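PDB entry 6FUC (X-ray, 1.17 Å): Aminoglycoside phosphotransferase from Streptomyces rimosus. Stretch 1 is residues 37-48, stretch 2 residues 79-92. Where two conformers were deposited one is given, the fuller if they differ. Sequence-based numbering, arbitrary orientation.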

ATOM      1  N   ASP A  37      11.245   8.038  20.348  1.00 20.80           N
ATOM      2  CA  ASP A  37      10.092   8.814  20.775  1.00 23.16           C
ATOM      3  C   ASP A  37       8.853   8.516  19.955  1.00 22.09           C
ATOM      4  O   ASP A  37       7.772   9.044  20.238  1.00 27.52           O
ATOM      5  CB  ASP A  37      10.409  10.314  20.843  1.00 28.72           C
ATOM      6  CG  ASP A  37      10.635  10.964  19.497  1.00 28.92           C
ATOM      7  OD1 ASP A  37      10.432  10.327  18.419  1.00 24.10           O
ATOM      8  OD2 ASP A  37      11.032  12.168  19.526  1.00 39.11           O
ATOM      9  N   GLY A  38       9.019   7.702  18.914  1.00 21.97           N
ATOM     10  CA  GLY A  38       7.896   7.286  18.066  1.00 19.51           C
ATOM     11  C   GLY A  38       7.490   8.255  16.973  1.00 16.62           C
ATOM     12  O   GLY A  38       6.547   7.953  16.258  1.00 18.36           O
ATOM     13  N   SER A  39       8.147   9.409  16.885  1.00 16.45           N
ATOM     14  CA  SER A  39       7.701  10.482  16.038  1.00 15.91           C
ATOM     15  C   SER A  39       8.225  10.464  14.622  1.00 13.31           C
ATOM     16  O   SER A  39       7.733  11.212  13.771  1.00 12.71           O
ATOM     17  CB  SER A  39       8.056  11.825  16.650  1.00 20.82           C
ATOM     18  OG  SER A  39       9.446  12.069  16.622  1.00 22.69           O
ATOM     19  N   ARG A  40       9.246   9.649  14.358  1.00 12.33           N
ATOM     20  CA  ARG A  40       9.834   9.566  13.029  1.00 12.30           C
ATOM     21  C   ARG A  40      10.021   8.118  12.640  1.00 11.46           C
ATOM     22  O   ARG A  40      10.289   7.250  13.505  1.00 13.01           O
ATOM     23  CB  ARG A  40      11.202  10.287  12.979  1.00 14.50           C
ATOM     24  CG  ARG A  40      11.108  11.763  13.318  1.00 16.57           C
ATOM     25  CD  ARG A  40      12.413  12.564  13.202  1.00 16.80           C
ATOM     26  NE  ARG A  40      12.114  13.996  13.660  0.50 17.72           N
ATOM     27  CZ  ARG A  40      12.564  15.142  13.097  0.50 15.68           C
ATOM     28  NH1 ARG A  40      13.416  15.119  12.096  0.50 18.69           N
ATOM     29  NH2 ARG A  40      12.116  16.319  13.521  0.50 15.85           N
ATOM     30  N   TYR A  41       9.832   7.837  11.355  1.00 11.74           N
ATOM     31  CA  TYR A  41      10.104   6.558  10.763  1.00 10.59           C
ATOM     32  C   TYR A  41      11.202   6.700   9.736  1.00 10.59           C
ATOM     33  O   TYR A  41      11.421   7.783   9.182  1.00 10.55           O
ATOM     34  CB  TYR A  41       8.866   5.983  10.100  1.00 14.72           C
ATOM     35  CG  TYR A  41       7.879   5.293  10.984  1.00 14.61           C
ATOM     36  CD1 TYR A  41       7.005   6.023  11.718  1.00 16.54           C
ATOM     37  CD2 TYR A  41       7.868   3.903  11.081  1.00 19.41           C
ATOM     38  CE1 TYR A  41       6.059   5.412  12.531  1.00 17.99           C
ATOM     39  CE2 TYR A  41       6.944   3.247  11.938  1.00 20.96           C
ATOM     40  CZ  TYR A  41       6.032   4.048  12.634  1.00 18.66           C
ATOM     41  OH  TYR A  41       5.063   3.426  13.392  1.00 21.93           O
ATOM     42  N   ALA A  42      11.886   5.591   9.449  1.00 10.83           N
ATOM     43  CA  ALA A  42      12.893   5.568   8.384  1.00 11.62           C
ATOM     44  C   ALA A  42      12.774   4.268   7.593  1.00 11.83           C
ATOM     45  O   ALA A  42      12.674   3.185   8.202  1.00 17.91           O
ATOM     46  CB  ALA A  42      14.282   5.751   8.863  1.00 13.81           C
ATOM     47  N   LYS A  43      12.839   4.338   6.303  1.00 11.19           N
ATOM     48  CA  LYS A  43      12.894   3.159   5.476  1.00 11.63           C
ATOM     49  C   LYS A  43      14.193   3.179   4.761  1.00 11.02           C
ATOM     50  O   LYS A  43      14.558   4.204   4.155  1.00 11.52           O
ATOM     51  CB  LYS A  43      11.735   3.172   4.484  1.00 13.45           C
ATOM     52  CG  LYS A  43      11.620   2.000   3.603  1.00 15.08           C
ATOM     53  CD  LYS A  43      10.263   1.973   2.896  1.00 18.04           C
ATOM     54  CE  LYS A  43      10.351   0.889   1.810  0.50 17.35           C
ATOM     55  NZ  LYS A  43       9.059   0.904   1.056  0.50 18.75           N
ATOM     56  N   CYS A  44      14.951   2.083   4.859  1.00 11.75           N
ATOM     57  CA  CYS A  44      16.238   2.011   4.210  1.00 12.93           C
ATOM     58  C   CYS A  44      16.309   0.851   3.272  1.00 14.18           C
ATOM     59  O   CYS A  44      15.706  -0.213   3.550  1.00 15.62           O
ATOM     60  CB  CYS A  44      17.366   1.853   5.225  1.00 14.72           C
ATOM     61  SG  CYS A  44      17.495   3.194   6.438  1.00 16.01           S
ATOM     62  N   VAL A  45      17.080   1.006   2.206  1.00 13.25           N
ATOM     63  CA  VAL A  45      17.185   0.003   1.164  1.00 15.84           C
ATOM     64  C   VAL A  45      18.618  -0.101   0.697  1.00 16.70           C
ATOM     65  O   VAL A  45      19.418   0.871   0.797  1.00 16.19           O
ATOM     66  CB  VAL A  45      16.250   0.315  -0.060  1.00 16.70           C
ATOM     67  CG1 VAL A  45      14.798   0.424   0.389  1.00 17.67           C
ATOM     68  CG2 VAL A  45      16.729   1.538  -0.856  1.00 16.89           C
ATOM     69  N   PRO A  46      18.981  -1.266   0.170  1.00 20.12           N
ATOM     70  CA  PRO A  46      20.312  -1.371  -0.359  1.00 21.55           C
ATOM     71  C   PRO A  46      20.480  -0.654  -1.690  1.00 22.87           C
ATOM     72  O   PRO A  46      19.537  -0.158  -2.273  1.00 22.01           O
ATOM     73  CB  PRO A  46      20.535  -2.889  -0.495  1.00 26.39           C
ATOM     74  CG  PRO A  46      19.232  -3.515  -0.369  1.00 26.31           C
ATOM     75  CD  PRO A  46      18.270  -2.551   0.221  1.00 23.39           C
ATOM     76  N   ALA A  47      21.715  -0.590  -2.162  1.00 25.35           N
ATOM     77  CA  ALA A  47      22.074   0.202  -3.335  1.00 29.45           C
ATOM     78  C   ALA A  47      21.182  -0.095  -4.539  1.00 32.39           C
ATOM     79  O   ALA A  47      20.731   0.826  -5.219  1.00 33.07           O
ATOM     80  CB  ALA A  47      23.559  -0.006  -3.683  1.00 33.12           C
ATOM     81  N   ASP A  48      20.856  -1.371  -4.749  1.00 31.55           N
ATOM     82  CA  ASP A  48      20.101  -1.753  -5.936  1.00 33.13           C
ATOM     83  C   ASP A  48      18.582  -1.414  -5.901  1.00 30.94           C
ATOM     84  O   ASP A  48      17.887  -1.561  -6.912  1.00 42.46           O
ATOM     85  CB  ASP A  48      20.400  -3.228  -6.295  1.00 33.05           C
ATOM     86  CG  ASP A  48      19.853  -4.221  -5.289  1.00 34.83           C
ATOM     87  OD1 ASP A  48      19.502  -3.843  -4.158  1.00 38.89           O
ATOM     88  OD2 ASP A  48      19.826  -5.448  -5.630  1.00 41.87           O
ATOM     89  N   GLY A  79      24.324   6.743   0.585  1.00 16.01           N
ATOM     90  CA  GLY A  79      25.735   6.416   0.602  1.00 20.12           C
ATOM     91  C   GLY A  79      25.992   5.186  -0.223  1.00 16.55           C
ATOM     92  O   GLY A  79      25.122   4.707  -0.907  1.00 16.84           O
ATOM     93  N   ALA A  80      27.192   4.624  -0.090  1.00 21.06           N
ATOM     94  CA  ALA A  80      27.578   3.457  -0.843  1.00 22.90           C
ATOM     95  C   ALA A  80      26.736   2.191  -0.654  1.00 24.74           C
ATOM     96  O   ALA A  80      26.579   1.357  -1.585  1.00 28.85           O
ATOM     97  CB  ALA A  80      29.042   3.181  -0.543  1.00 27.50           C
ATOM     98  N   ALA A  81      26.162   2.071   0.514  1.00 21.64           N
ATOM     99  CA  ALA A  81      25.412   0.905   0.865  1.00 23.98           C
ATOM    100  C   ALA A  81      23.882   1.067   0.691  1.00 19.88           C
ATOM    101  O   ALA A  81      23.126   0.164   1.050  1.00 28.33           O
ATOM    102  CB  ALA A  81      25.785   0.506   2.289  1.00 33.59           C
ATOM    103  N   GLY A  82      23.413   2.219   0.207  1.00 17.37           N
ATOM    104  CA  GLY A  82      22.029   2.413  -0.151  1.00 19.75           C
ATOM    105  C   GLY A  82      21.503   3.756   0.322  1.00 19.29           C
ATOM    106  O   GLY A  82      22.234   4.755   0.305  1.00 25.03           O
ATOM    107  N   ALA A  83      20.262   3.783   0.714  1.00 13.13           N
ATOM    108  CA  ALA A  83      19.570   5.062   0.969  1.00 11.40           C
ATOM    109  C   ALA A  83      18.597   4.883   2.126  1.00 11.08           C
ATOM    110  O   ALA A  83      18.110   3.767   2.419  1.00 12.79           O
ATOM    111  CB  ALA A  83      18.834   5.593  -0.264  1.00 12.20           C
ATOM    112  N   GLY A  84      18.326   6.016   2.771  1.00 10.61           N
ATOM    113  CA  GLY A  84      17.332   6.111   3.844  1.00 10.08           C
ATOM    114  C   GLY A  84      16.413   7.247   3.608  1.00  9.00           C
ATOM    115  O   GLY A  84      16.818   8.358   3.280  1.00  9.75           O
ATOM    116  N   LEU A  85      15.119   6.958   3.805  1.00  8.67           N
ATOM    117  CA  LEU A  85      14.044   7.923   3.667  1.00  8.07           C
ATOM    118  C   LEU A  85      13.418   8.118   5.041  1.00  7.87           C
ATOM    119  O   LEU A  85      12.817   7.178   5.585  1.00  9.58           O
ATOM    120  CB  LEU A  85      13.004   7.401   2.676  1.00  8.22           C
ATOM    121  CG  LEU A  85      11.730   8.154   2.548  1.00  8.99           C
ATOM    122  CD1 LEU A  85      11.958   9.602   2.202  1.00  8.71           C
ATOM    123  CD2 LEU A  85      10.773   7.492   1.553  1.00 10.24           C
ATOM    124  N   LEU A  86      13.575   9.311   5.604  1.00  7.75           N
ATOM    125  CA  LEU A  86      13.069   9.607   6.950  1.00  8.13           C
ATOM    126  C   LEU A  86      11.770  10.383   6.798  1.00  8.36           C
ATOM    127  O   LEU A  86      11.720  11.371   6.060  1.00  8.97           O
ATOM    128  CB  LEU A  86      14.092  10.418   7.755  1.00  8.09           C
ATOM    129  CG  LEU A  86      15.327   9.715   8.235  1.00  9.86           C
ATOM    130  CD1 LEU A  86      16.238   9.247   7.142  1.00 11.32           C
ATOM    131  CD2 LEU A  86      16.098  10.596   9.186  1.00 11.11           C
ATOM    132  N   THR A  87      10.687   9.933   7.482  1.00  8.84           N
ATOM    133  CA  THR A  87       9.402  10.551   7.406  1.00  8.97           C
ATOM    134  C   THR A  87       8.787  10.752   8.799  1.00  8.81           C
ATOM    135  O   THR A  87       9.140  10.082   9.762  1.00 10.64           O
ATOM    136  CB  THR A  87       8.436   9.697   6.533  1.00 10.18           C
ATOM    137  OG1 THR A  87       8.406   8.345   7.047  1.00 11.66           O
ATOM    138  CG2 THR A  87       8.842   9.692   5.037  1.00 11.14           C
ATOM    139  N   SER A  88       7.842  11.687   8.855  1.00  8.97           N
ATOM    140  CA  SER A  88       7.087  11.895  10.090  1.00  9.08           C
ATOM    141  C   SER A  88       6.100  10.712  10.292  1.00  9.44           C
ATOM    142  O   SER A  88       5.466  10.222   9.369  1.00 10.35           O
ATOM    143  CB  SER A  88       6.386  13.224  10.064  1.00  9.84           C
ATOM    144  OG  SER A  88       5.498  13.303   8.965  1.00 10.35           O
ATOM    145  N   THR A  89       5.908  10.347  11.568  1.00 10.13           N
ATOM    146  CA  THR A  89       4.842   9.444  11.920  1.00 10.27           C
ATOM    147  C   THR A  89       3.504  10.045  11.631  1.00  8.94           C
ATOM    148  O   THR A  89       3.258  11.207  11.967  1.00 10.72           O
ATOM    149  CB  THR A  89       4.936   9.099  13.412  1.00 12.53           C
ATOM    150  OG1 THR A  89       6.189   8.455  13.581  1.00 13.61           O
ATOM    151  CG2 THR A  89       3.797   8.248  13.918  1.00 13.20           C
ATOM    152  N   VAL A  90       2.593   9.239  11.067  1.00  8.76           N
ATOM    153  CA  VAL A  90       1.189   9.568  11.017  1.00  8.83           C
ATOM    154  C   VAL A  90       0.602   8.999  12.283  1.00  9.48           C
ATOM    155  O   VAL A  90       0.479   7.790  12.420  1.00 10.20           O
ATOM    156  CB  VAL A  90       0.526   9.034   9.757  1.00  9.52           C
ATOM    157  CG1 VAL A  90      -0.958   9.317   9.831  1.00 10.77           C
ATOM    158  CG2 VAL A  90       1.154   9.687   8.515  1.00  9.92           C
ATOM    159  N   GLU A  91       0.311   9.868  13.254  1.00 11.01           N
ATOM    160  CA  GLU A  91      -0.114   9.388  14.552  1.00 11.58           C
ATOM    161  C   GLU A  91      -1.477   8.737  14.525  1.00  9.92           C
ATOM    162  O   GLU A  91      -2.369   9.260  13.864  1.00 11.45           O
ATOM    163  CB  GLU A  91      -0.084  10.487  15.579  1.00 15.24           C
ATOM    164  CG  GLU A  91       1.272  11.147  15.763  1.00 20.70           C
ATOM    165  CD  GLU A  91       2.294  10.347  16.561  1.00 28.61           C
ATOM    166  OE1 GLU A  91       1.954   9.365  17.269  1.00 32.84           O
ATOM    167  OE2 GLU A  91       3.483  10.743  16.494  1.00 34.25           O
ATOM    168  N   GLY A  92      -1.600   7.642  15.240  1.00 10.27           N
ATOM    169  CA  GLY A  92      -2.856   6.942  15.372  1.00 10.00           C
ATOM    170  C   GLY A  92      -2.715   5.449  15.317  1.00 10.26           C
ATOM    171  O   GLY A  92      -1.590   4.946  15.415  1.00 12.62           O
TER
HETATM  172  O   HOH W   1      23.678  -2.468  -1.131  1.00 40.31           O

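Strands 40-45 and 82-88 pair antiparallel, their axes 163° apart in direction and 4.6 Å at closest approach. Three pairs carry reciprocal backbone hydrogen bonds. Tyr-41 N to Thr-87 O and Thr-87 N to Tyr-41 O are both 2.8 Å; Lys-43 N to Leu-85 O is 2.9 Å and Leu-85 N to Lys-43 O 2.8 Å; the Val-45 N to Ala-83 O and Ala-83 N to Val-45 O bonds lengthen to 3.0 Å and are more bent. Between them, CA-H...O contacts such as Ala-42 CA to Leu-85 O (3.2 Å) occur at the non-hydrogen-bonded pairs, where the CA atoms come closer together than in the hydrogen-bonded pairs. Gly-82 packs its CA 3.2 Å from Val-45 O, where a CB would clash with that same oxygen. Beyond the ladder, a water accepts from Ala-47 N (2.9 Å) and donates a weak bond to Ala-81 O (3.5 Å).

At the other end, Thr-89 N bonds Ser-39 O (3.0 Å) nearly linearly, while Thr-89 OG1 donates to Gly-38 O (2.7 Å). The same OG1 lies at the edge of the Tyr-41 ring, 3.2 Å from CD1. Tyr-41, Lys-43 and Val-45 share a sheet face with Thr-87, Leu-85 and Ala-83, although the end of the Lys-43 side chain leads away. On the opposite face, Ala-42 CB meets Leu-86 CG at 4.1 Å, and Cys-44 SG rests 3.9 Å from Gly-84 CA.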